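Local coordinates for protein exoribonuclease II, mitochondrial (Candida glabrata, PDB 6F3H) that probably degrades RNA from its 3' end in mitochondria, as the magnesium-dependent RNase II-family nuclease of the mtEXO degradosome, at residues A[412-417]-A[422-427]; A[491-496]-A[710-715]; A[617-622]-A[694-699]. The protein carries 1 engineered substitution. All blocks are in the same frame, centred on the assembly; numbering follows the deposited sequence.

How the interactions relate
All three contacts lie within the RNB domain, on one side of the chain's centre. Interaction 1 is a β-hairpin formed by strands 410-416 and 421-429 of a mixed sheet. Strand 421-429 neighbours strand 488-499, which carries the first half of interaction 2; the two centres are about 15 Å apart. Interaction 3, its centre about 9 Å from that of interaction 2, joins helix 603-625 to a loop that binds RNA; Phe493 touches Cys619 and Leu712 touches Phe622. Interaction 1 comes first along the chain, and both halves of interaction 3 fall between those of interaction 2. Interactions 1 and 3 do not touch (centres about 17 Å apart), so packing passes from sheet to helices to RNA-contacting loop through interaction 2.

Interaction 1 of 3, residues A[412-417]-A[422-427]; sequences ISIEEL and SRIHIH
Ser413 and His425 face each other as an antiparallel hydrogen-bonded pair, with Ser413 N to His425 O and His425 N to Ser413 O both 2.8 Å long. Glu415 and Arg423 form the next such pair, where Glu415 N lies 2.7 Å from Arg423 O. Ile412 with Ile426, Ile414 with Ile424 and Glu416 with Ser422 are the non-hydrogen-bonded pairs.

Apolar packing occupies the isoleucine part of one face. Ile414 and Ile424 run side by side, and Ile424 CD1 rests 3.5 Å from Ile414 CG1. Ile412 CG2 meets Ile426 CD1 at 4.0 Å. Branching at CB suits isoleucine to an extended backbone.

Polar groups dominate the other face. His427 NE2 donates to Ser413 OG at 3.0 Å, nearly in the ring plane, while OG also bonds to Pro396 O and His427 ND1 to Ser492 OG. Arg423, with CG anti to the backbone N (chi1 173°), bends at chi3 and so brings NH1 to Glu415 OE1 in a salt bridge of 2.7 Å. Its hydrogen bond is weak, bent to 122° at the hydrogen, and the two planes stand 73° apart. Arg423 NE has a second salt-bridge partner in Glu496, and Leu417 CD1 lies over one guanidinium face, 3.7 Å from Arg423 NH2.

Chemically, the isoleucines make an apolar patch that packs on helix 543-567 and ends at Glu416 and Ser422 by the turn; opposite, the buried Ser413 hydroxyl is satisfied as acceptor and donor.

Interaction 2 of 3, residues A[491-496]-A[710-715]; sequences ISFSFE and LQLHRF
Ile491 and His713 make the closest approach between strand and helix. The terminal CD1 of Ile491 comes up to the edge of the imidazole, near its plane, and lies 3.7 Å from His713 NE2 and equally close to CD2. The outer part of the isoleucine chain is extended (chi2 -166°), which carries CD1 well out from the strand. Beside it, Phe493 and Leu712 reach for each other from opposite directions: Leu712 CD1 stands at the ring edge, 4.2 Å from Phe493 CZ. Long side chains are needed here, since even the nearest α-carbons, Ile491 CA and Leu712 CA, are 9.0 Å apart.

A second shell holds these groups in place. His713 NE2 is hydrogen-bonded to Asp430, against which Ile491 also packs, so the imidazole is anchored at the very edge that the methyl meets. Histidine suits this position by offering both a polar atom and a flat carbon edge. Phe493 also packs on Ile428, Val514 and Cys619.

The contact itself is small, burying 141 Å² in all, and is plain packing within the RNB domain. Strand 488-499 runs between strands 421-429 and 505-519, which hold it by backbone hydrogen bonds. Helix 703-716 comes against one end of this segment, while Phe622 and Phe623 of helix 603-625 pack on Leu712.

Interaction 3 of 3, residues A[617-622]-A[694-699]; sequences KLCAAF and LTVTSP. With nucleotides of chain C.
Leu694 packs its side chain onto the helix at Ala620 and Cys619. Leu694 CB comes first, 3.9 Å from Ala620 N and 4.3 Å from Ala620 CB, so it lies almost on the helix backbone. CG, anti to the backbone N (chi1 -178°), leads away from the helix backbone and itself touches neither residue. Of the two methyls, Leu694 CD2 turns back to the cysteine and makes the contact, 3.8 Å from Cys619 CB. Leu694 also touches Phe623 of the same helix and Asn708 of helix 703-716. Small residues suit the helix surface here: Ala620 CA is only 5.0 Å from Leu694 CA, a spacing that a methyl side chain accommodates.

Two residues further on, Val696 supplies the second hydrophobic touch. Val696 CG2 lies 3.9 Å from Cys619 SG, so the cysteine meets leucine through its CB and valine through its sulfur. These contacts are apolar, whereas Asn616, one turn earlier on the helix, ties down the loop by polar bonds: its backbone pairs with that of Leu694 and its side-chain oxygen takes the N-H of Val696.

The loop then turns to the RNA. Thr697 OG1 donates to OP1 of A5 of chain C at 2.5 Å, and Ser698 OG approaches the same oxygen at 3.3 Å. A short hydroxyl side chain such as Thr697 can come close to a phosphate oxygen; a contact to the RNA backbone is consistent with binding irrespective of base.

Segment 694-699 thus lies against two helices: Leu694 and Val696 touch helix 603-625 on the one hand and Asn708 of helix 703-716 on the other. Elsewhere on helix 603-625, Leu618 and Phe622 pack against strand 505-519.

Interaction 1 of 3, residues A[412-417]-A[422-427]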
loop_
_atom_site.group_PDB
_atom_site.type_symbol
_atom_site.label_atom_id
_atom_site.label_comp_id
_atom_site.label_asym_id
_atom_site.label_seq_id
_atom_site.Cartn_x
_atom_site.Cartn_y
_atom_site.Cartn_z
ATOM N N ILE A 412 -10.027 11.931 -22.377
ATOM C CA ILE A 412 -10.599 13.267 -22.232
ATOM C C ILE A 412 -11.131 13.774 -23.566
ATOM O O ILE A 412 -10.488 13.614 -24.612
ATOM C CB ILE A 412 -9.560 14.265 -21.693
ATOM C CG1 ILE A 412 -8.722 13.615 -20.610
ATOM C CG2 ILE A 412 -10.230 15.502 -21.170
ATOM C CD1 ILE A 412 -7.655 14.520 -20.106
ATOM N N SER A 413 -12.271 14.461 -23.511
ATOM C CA SER A 413 -12.877 15.079 -24.676
ATOM C C SER A 413 -13.410 16.434 -24.264
ATOM O O SER A 413 -13.961 16.578 -23.169
ATOM C CB SER A 413 -13.991 14.207 -25.237
ATOM O OG SER A 413 -13.463 12.970 -25.695
ATOM N N ILE A 414 -13.203 17.434 -25.121
ATOM C CA ILE A 414 -13.696 18.780 -24.867
ATOM C C ILE A 414 -14.497 19.271 -26.060
ATOM O O ILE A 414 -14.197 18.951 -27.220
ATOM C CB ILE A 414 -12.560 19.766 -24.527
ATOM C CG1 ILE A 414 -13.120 21.151 -24.243
ATOM C CG2 ILE A 414 -11.575 19.850 -25.628
ATOM C CD1 ILE A 414 -12.105 22.089 -23.722
ATOM N N GLU A 415 -15.544 20.019 -25.757
ATOM C CA GLU A 415 -16.321 20.750 -26.736
ATOM C C GLU A 415 -16.310 22.212 -26.362
ATOM O O GLU A 415 -16.827 22.586 -25.302
ATOM C CB GLU A 415 -17.742 20.239 -26.779
ATOM C CG GLU A 415 -17.865 19.041 -27.619
ATOM C CD GLU A 415 -19.186 18.398 -27.414
ATOM O OE1 GLU A 415 -19.827 18.727 -26.392
ATOM O OE2 GLU A 415 -19.598 17.607 -28.285
ATOM N N GLU A 416 -15.723 23.036 -27.224
ATOM C CA GLU A 416 -15.782 24.465 -26.983
ATOM C C GLU A 416 -17.104 24.960 -27.546
ATOM O O GLU A 416 -17.319 24.961 -28.764
ATOM C CB GLU A 416 -14.582 25.182 -27.583
ATOM C CG GLU A 416 -14.306 26.475 -26.831
ATOM C CD GLU A 416 -13.109 27.251 -27.368
ATOM O OE1 GLU A 416 -12.504 26.821 -28.382
ATOM O OE2 GLU A 416 -12.753 28.278 -26.739
ATOM N N LEU A 417 -18.009 25.304 -26.638
ATOM C CA LEU A 417 -19.340 25.810 -26.917
ATOM C C LEU A 417 -19.329 27.306 -27.201
ATOM O O LEU A 417 -19.880 27.768 -28.203
ATOM C CB LEU A 417 -20.234 25.529 -25.714
ATOM C CG LEU A 417 -20.282 24.071 -25.309
ATOM C CD1 LEU A 417 -21.273 23.864 -24.171
ATOM C CD2 LEU A 417 -20.643 23.246 -26.528
ATOM N N SER A 422 -17.002 25.702 -21.889
ATOM C CA SER A 422 -16.538 24.473 -22.521
ATOM C C SER A 422 -17.238 23.288 -21.871
ATOM O O SER A 422 -17.533 23.304 -20.673
ATOM C CB SER A 422 -15.023 24.286 -22.379
ATOM O OG SER A 422 -14.316 25.513 -22.438
ATOM N N ARG A 423 -17.491 22.251 -22.655
ATOM C CA ARG A 423 -18.058 21.031 -22.108
ATOM C C ARG A 423 -17.016 19.931 -22.152
ATOM O O ARG A 423 -16.307 19.765 -23.153
ATOM C CB ARG A 423 -19.297 20.557 -22.854
ATOM C CG ARG A 423 -19.754 19.195 -22.342
ATOM C CD ARG A 423 -21.004 18.677 -23.004
ATOM N NE ARG A 423 -22.022 19.708 -23.152
ATOM C CZ ARG A 423 -22.621 19.998 -24.301
ATOM N NH1 ARG A 423 -22.303 19.326 -25.397
ATOM N NH2 ARG A 423 -23.537 20.953 -24.356
ATOM N N ILE A 424 -16.931 19.187 -21.055
ATOM C CA ILE A 424 -15.893 18.196 -20.855
ATOM C C ILE A 424 -16.486 16.820 -20.666
ATOM O O ILE A 424 -17.486 16.647 -19.963
ATOM C CB ILE A 424 -15.028 18.569 -19.658
ATOM C CG1 ILE A 424 -14.735 20.057 -19.763
ATOM C CG2 ILE A 424 -13.825 17.707 -19.662
ATOM C CD1 ILE A 424 -13.841 20.406 -20.937
ATOM N N HIS A 425 -15.833 15.839 -21.273
ATOM C CA HIS A 425 -16.237 14.452 -21.191
ATOM C C HIS A 425 -15.052 13.620 -20.778
ATOM O O HIS A 425 -14.009 13.649 -21.437
ATOM C CB HIS A 425 -16.771 13.963 -22.515
ATOM C CG HIS A 425 -17.970 14.718 -22.980
ATOM N ND1 HIS A 425 -19.253 14.373 -22.609
ATOM C CD2 HIS A 425 -18.081 15.799 -23.782
ATOM C CE1 HIS A 425 -20.103 15.206 -23.178
ATOM N NE2 HIS A 425 -19.419 16.078 -23.896
ATOM N N ILE A 426 -15.229 12.867 -19.708
ATOM C CA ILE A 426 -14.210 11.981 -19.189
ATOM C C ILE A 426 -14.722 10.585 -19.380
ATOM O O ILE A 426 -15.700 10.180 -18.742
ATOM C CB ILE A 426 -13.923 12.258 -17.722
ATOM C CG1 ILE A 426 -13.902 13.757 -17.534
ATOM C CG2 ILE A 426 -12.606 11.642 -17.330
ATOM C CD1 ILE A 426 -12.756 14.397 -18.286
ATOM N N HIS A 427 -14.066 9.856 -20.253
ATOM C CA HIS A 427 -14.510 8.527 -20.608
ATOM C C HIS A 427 -13.614 7.545 -19.903
ATOM O O HIS A 427 -12.407 7.509 -20.144
ATOM C CB HIS A 427 -14.479 8.301 -22.108
ATOM C CG HIS A 427 -14.999 9.464 -22.866
ATOM N ND1 HIS A 427 -16.333 9.792 -22.871
ATOM C CD2 HIS A 427 -14.375 10.365 -23.658
ATOM C CE1 HIS A 427 -16.501 10.871 -23.611
ATOM N NE2 HIS A 427 -15.330 11.233 -24.107
#

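Interaction 2 of 3, residues A[491-496]-A[710-715]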
loop_
_atom_site.group_PDB
_atom_site.type_symbol
_atom_site.label_atom_id
_atom_site.label_comp_id
_atom_site.label_asym_id
_atom_site.label_seq_id
_atom_site.Cartn_x
_atom_site.Cartn_y
_atom_site.Cartn_z
ATOM N N ILE A 491 -17.747 4.458 -19.418
ATOM C CA ILE A 491 -18.591 5.193 -18.509
ATOM C C ILE A 491 -18.111 6.624 -18.568
ATOM O O ILE A 491 -16.951 6.904 -18.254
ATOM C CB ILE A 491 -18.502 4.660 -17.077
ATOM C CG1 ILE A 491 -18.945 3.199 -17.023
ATOM C CG2 ILE A 491 -19.377 5.488 -16.171
ATOM C CD1 ILE A 491 -19.209 2.698 -15.582
ATOM N N SER A 492 -18.995 7.534 -18.941
ATOM C CA SER A 492 -18.553 8.871 -19.265
ATOM C C SER A 492 -19.222 9.895 -18.367
ATOM O O SER A 492 -20.432 9.845 -18.113
ATOM C CB SER A 492 -18.808 9.159 -20.738
ATOM O OG SER A 492 -18.211 8.148 -21.537
ATOM N N PHE A 493 -18.409 10.829 -17.902
ATOM C CA PHE A 493 -18.824 11.853 -16.966
ATOM C C PHE A 493 -18.677 13.176 -17.674
ATOM O O PHE A 493 -17.579 13.530 -18.094
ATOM C CB PHE A 493 -17.954 11.829 -15.722
ATOM C CG PHE A 493 -17.905 10.491 -15.071
ATOM C CD1 PHE A 493 -17.080 9.488 -15.582
ATOM C CD2 PHE A 493 -18.679 10.219 -13.952
ATOM C CE1 PHE A 493 -17.034 8.232 -14.989
ATOM C CE2 PHE A 493 -18.635 8.971 -13.362
ATOM C CZ PHE A 493 -17.812 7.977 -13.878
ATOM N N SER A 494 -19.768 13.895 -17.805
ATOM C CA SER A 494 -19.796 15.077 -18.638
ATOM C C SER A 494 -20.249 16.252 -17.799
ATOM O O SER A 494 -21.068 16.092 -16.888
ATOM C CB SER A 494 -20.720 14.873 -19.824
ATOM O OG SER A 494 -20.493 13.602 -20.409
ATOM N N PHE A 495 -19.673 17.414 -18.076
ATOM C CA PHE A 495 -20.033 18.627 -17.358
ATOM C C PHE A 495 -19.378 19.815 -18.043
ATOM O O PHE A 495 -18.490 19.662 -18.886
ATOM C CB PHE A 495 -19.594 18.565 -15.918
ATOM C CG PHE A 495 -18.187 18.193 -15.788
ATOM C CD1 PHE A 495 -17.814 16.859 -15.728
ATOM C CD2 PHE A 495 -17.208 19.169 -15.814
ATOM C CE1 PHE A 495 -16.475 16.496 -15.632
ATOM C CE2 PHE A 495 -15.880 18.828 -15.727
ATOM C CZ PHE A 495 -15.506 17.481 -15.630
ATOM N N GLU A 496 -19.807 21.006 -17.644
ATOM C CA GLU A 496 -19.363 22.224 -18.287
ATOM C C GLU A 496 -18.709 23.171 -17.310
ATOM O O GLU A 496 -19.131 23.310 -16.156
ATOM C CB GLU A 496 -20.495 22.922 -18.972
ATOM C CG GLU A 496 -20.889 22.207 -20.223
ATOM C CD GLU A 496 -22.308 22.507 -20.619
ATOM O OE1 GLU A 496 -22.809 23.569 -20.203
ATOM O OE2 GLU A 496 -22.917 21.696 -21.351
ATOM N N LEU A 710 -19.632 -0.729 -10.352
ATOM C CA LEU A 710 -20.775 -1.630 -10.273
ATOM C C LEU A 710 -21.941 -0.957 -9.591
ATOM O O LEU A 710 -23.099 -1.213 -9.935
ATOM C CB LEU A 710 -20.412 -2.888 -9.517
ATOM C CG LEU A 710 -19.255 -3.685 -10.110
ATOM C CD1 LEU A 710 -18.410 -4.304 -8.984
ATOM C CD2 LEU A 710 -19.728 -4.760 -11.068
ATOM N N GLN A 711 -21.660 -0.078 -8.639
ATOM C CA GLN A 711 -22.756 0.669 -8.057
ATOM C C GLN A 711 -23.380 1.578 -9.094
ATOM O O GLN A 711 -24.601 1.773 -9.098
ATOM C CB GLN A 711 -22.256 1.479 -6.862
ATOM C CG GLN A 711 -21.779 0.622 -5.697
ATOM C CD GLN A 711 -22.910 -0.141 -5.022
ATOM O OE1 GLN A 711 -23.397 0.273 -3.976
ATOM N NE2 GLN A 711 -23.354 -1.243 -5.638
ATOM N N LEU A 712 -22.565 2.102 -10.004
ATOM C CA LEU A 712 -23.099 2.975 -11.030
ATOM C C LEU A 712 -23.953 2.199 -12.014
ATOM O O LEU A 712 -25.103 2.567 -12.265
ATOM C CB LEU A 712 -21.961 3.703 -11.733
ATOM C CG LEU A 712 -21.436 4.823 -10.845
ATOM C CD1 LEU A 712 -20.328 5.601 -11.500
ATOM C CD2 LEU A 712 -22.569 5.733 -10.488
ATOM N N HIS A 713 -23.443 1.078 -12.520
ATOM C CA HIS A 713 -24.249 0.266 -13.416
ATOM C C HIS A 713 -25.617 -0.004 -12.828
ATOM O O HIS A 713 -26.640 0.161 -13.496
ATOM C CB HIS A 713 -23.559 -1.051 -13.684
ATOM C CG HIS A 713 -22.555 -0.968 -14.768
ATOM N ND1 HIS A 713 -22.643 -1.724 -15.915
ATOM C CD2 HIS A 713 -21.440 -0.215 -14.890
ATOM C CE1 HIS A 713 -21.620 -1.444 -16.700
ATOM N NE2 HIS A 713 -20.876 -0.531 -16.102
ATOM N N ARG A 714 -25.659 -0.390 -11.561
ATOM C CA ARG A 714 -26.945 -0.684 -10.954
ATOM C C ARG A 714 -27.815 0.549 -10.931
ATOM O O ARG A 714 -28.974 0.520 -11.350
ATOM C CB ARG A 714 -26.741 -1.211 -9.538
ATOM C CG ARG A 714 -26.095 -2.554 -9.516
ATOM C CD ARG A 714 -26.912 -3.475 -10.390
ATOM N NE ARG A 714 -26.604 -4.864 -10.124
ATOM C CZ ARG A 714 -27.079 -5.525 -9.076
ATOM N NH1 ARG A 714 -26.762 -6.796 -8.890
ATOM N NH2 ARG A 714 -27.867 -4.907 -8.208
ATOM N N PHE A 715 -27.240 1.662 -10.516
ATOM C CA PHE A 715 -28.014 2.872 -10.304
ATOM C C PHE A 715 -28.534 3.438 -11.608
ATOM O O PHE A 715 -29.710 3.802 -11.726
ATOM C CB PHE A 715 -27.138 3.892 -9.621
ATOM C CG PHE A 715 -27.796 5.186 -9.428
ATOM C CD1 PHE A 715 -28.786 5.334 -8.477
ATOM C CD2 PHE A 715 -27.424 6.266 -10.190
ATOM C CE1 PHE A 715 -29.392 6.550 -8.282
ATOM C CE2 PHE A 715 -28.019 7.479 -10.001
ATOM C CZ PHE A 715 -29.005 7.629 -9.046
#

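Interaction 3 of 3, residues A[617-622]-A[694-699]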
loop_
_atom_site.group_PDB
_atom_site.type_symbol
_atom_site.label_atom_id
_atom_site.label_comp_id
_atom_site.label_asym_id
_atom_site.label_seq_id
_atom_site.Cartn_x
_atom_site.Cartn_y
_atom_site.Cartn_z
ATOM N N LYS A 617 -13.488 14.026 -7.409
ATOM C CA LYS A 617 -14.185 14.881 -6.454
ATOM C C LYS A 617 -15.676 14.895 -6.732
ATOM O O LYS A 617 -16.489 14.856 -5.805
ATOM C CB LYS A 617 -13.660 16.313 -6.495
ATOM C CG LYS A 617 -12.385 16.547 -5.745
ATOM C CD LYS A 617 -12.159 18.037 -5.577
ATOM C CE LYS A 617 -11.680 18.725 -6.865
ATOM N NZ LYS A 617 -11.229 20.131 -6.593
ATOM N N LEU A 618 -16.062 14.944 -8.001
ATOM C CA LEU A 618 -17.475 15.104 -8.312
ATOM C C LEU A 618 -18.273 13.844 -8.013
ATOM O O LEU A 618 -19.412 13.933 -7.544
ATOM C CB LEU A 618 -17.646 15.503 -9.768
ATOM C CG LEU A 618 -17.242 16.964 -9.977
ATOM C CD1 LEU A 618 -17.356 17.369 -11.431
ATOM C CD2 LEU A 618 -18.047 17.885 -9.070
ATOM N N CYS A 619 -17.709 12.660 -8.270
ATOM C CA CYS A 619 -18.459 11.454 -7.929
ATOM C C CYS A 619 -18.659 11.323 -6.442
ATOM O O CYS A 619 -19.610 10.665 -6.005
ATOM C CB CYS A 619 -17.791 10.203 -8.455
ATOM S SG CYS A 619 -18.125 9.987 -10.144
ATOM N N ALA A 620 -17.774 11.917 -5.653
ATOM C CA ALA A 620 -18.048 12.035 -4.236
ATOM C C ALA A 620 -19.398 12.696 -4.032
ATOM O O ALA A 620 -20.298 12.129 -3.398
ATOM C CB ALA A 620 -16.940 12.837 -3.554
ATOM N N ALA A 621 -19.569 13.885 -4.621
ATOM C CA ALA A 621 -20.825 14.610 -4.489
ATOM C C ALA A 621 -21.987 13.758 -4.961
ATOM O O ALA A 621 -23.024 13.662 -4.293
ATOM C CB ALA A 621 -20.751 15.907 -5.284
ATOM N N PHE A 622 -21.799 13.091 -6.086
ATOM C CA PHE A 622 -22.869 12.329 -6.705
ATOM C C PHE A 622 -23.310 11.176 -5.814
ATOM O O PHE A 622 -24.506 10.998 -5.557
ATOM C CB PHE A 622 -22.359 11.846 -8.052
ATOM C CG PHE A 622 -23.382 11.208 -8.923
ATOM C CD1 PHE A 622 -24.274 11.978 -9.645
ATOM C CD2 PHE A 622 -23.374 9.839 -9.118
ATOM C CE1 PHE A 622 -25.182 11.383 -10.504
ATOM C CE2 PHE A 622 -24.280 9.237 -9.965
ATOM C CZ PHE A 622 -25.181 10.006 -10.662
ATOM N N LEU A 694 -13.726 10.312 -4.225
ATOM C CA LEU A 694 -14.134 8.944 -4.520
ATOM C C LEU A 694 -13.579 8.565 -5.879
ATOM O O LEU A 694 -13.956 9.167 -6.885
ATOM C CB LEU A 694 -15.658 8.822 -4.494
ATOM C CG LEU A 694 -16.274 7.443 -4.735
ATOM C CD1 LEU A 694 -17.282 7.146 -3.659
ATOM C CD2 LEU A 694 -16.951 7.342 -6.090
ATOM N N THR A 695 -12.697 7.570 -5.917
ATOM C CA THR A 695 -11.895 7.316 -7.106
ATOM C C THR A 695 -12.648 6.393 -8.049
ATOM O O THR A 695 -13.047 5.295 -7.662
ATOM C CB THR A 695 -10.533 6.710 -6.751
ATOM O OG1 THR A 695 -10.720 5.428 -6.149
ATOM C CG2 THR A 695 -9.778 7.605 -5.801
ATOM N N VAL A 696 -12.817 6.842 -9.294
ATOM C CA VAL A 696 -13.570 6.123 -10.316
ATOM C C VAL A 696 -12.779 6.048 -11.617
ATOM O O VAL A 696 -13.158 5.340 -12.557
ATOM C CB VAL A 696 -14.908 6.817 -10.554
ATOM C CG1 VAL A 696 -15.872 6.484 -9.453
ATOM C CG2 VAL A 696 -14.661 8.289 -10.591
ATOM N N THR A 697 -11.691 6.800 -11.689
ATOM C CA THR A 697 -10.949 6.949 -12.924
ATOM C C THR A 697 -10.134 5.730 -13.310
ATOM O O THR A 697 -9.650 5.681 -14.443
ATOM C CB THR A 697 -10.018 8.132 -12.778
ATOM O OG1 THR A 697 -9.169 7.922 -11.644
ATOM C CG2 THR A 697 -10.826 9.373 -12.549
ATOM N N SER A 698 -9.934 4.765 -12.414
ATOM C CA SER A 698 -9.067 3.619 -12.701
ATOM C C SER A 698 -9.704 2.311 -12.275
ATOM O O SER A 698 -9.169 1.584 -11.447
ATOM C CB SER A 698 -7.730 3.799 -11.999
ATOM O OG SER A 698 -7.388 5.147 -12.021
ATOM N N PRO A 699 -10.830 1.948 -12.872
ATOM C CA PRO A 699 -11.518 0.723 -12.455
ATOM C C PRO A 699 -10.807 -0.578 -12.830
ATOM O O PRO A 699 -11.269 -1.633 -12.390
ATOM C CB PRO A 699 -12.877 0.836 -13.152
ATOM C CG PRO A 699 -12.615 1.671 -14.348
ATOM C CD PRO A 699 -11.535 2.634 -13.966
ATOM P P A C 5 -5.447 8.612 -11.948
ATOM O OP1 A C 5 -6.814 8.394 -12.471
ATOM O OP2 A C 5 -5.042 7.940 -10.680
ATOM O "O5'" A C 5 -4.450 8.124 -13.073
ATOM C "C5'" A C 5 -4.548 8.677 -14.369
ATOM C "C4'" A C 5 -3.323 8.414 -15.197
ATOM O "O4'" A C 5 -2.174 9.065 -14.604
ATOM C "C3'" A C 5 -2.899 6.963 -15.335
ATOM O "O3'" A C 5 -3.626 6.289 -16.336
ATOM C "C2'" A C 5 -1.426 7.096 -15.666
ATOM O "O2'" A C 5 -1.260 7.487 -17.021
ATOM C "C1'" A C 5 -1.036 8.263 -14.769
ATOM N N9 A C 5 -0.675 7.763 -13.452
ATOM C C8 A C 5 -1.450 7.618 -12.328
ATOM N N7 A C 5 -0.815 7.084 -11.315
ATOM C C5 A C 5 0.442 6.858 -11.844
ATOM C C6 A C 5 1.601 6.319 -11.288
ATOM N N6 A C 5 1.673 5.885 -10.023
ATOM N N1 A C 5 2.683 6.245 -12.102
ATOM C C2 A C 5 2.600 6.683 -13.372
ATOM N N3 A C 5 1.566 7.218 -14.017
ATOM C C4 A C 5 0.532 7.263 -13.167
#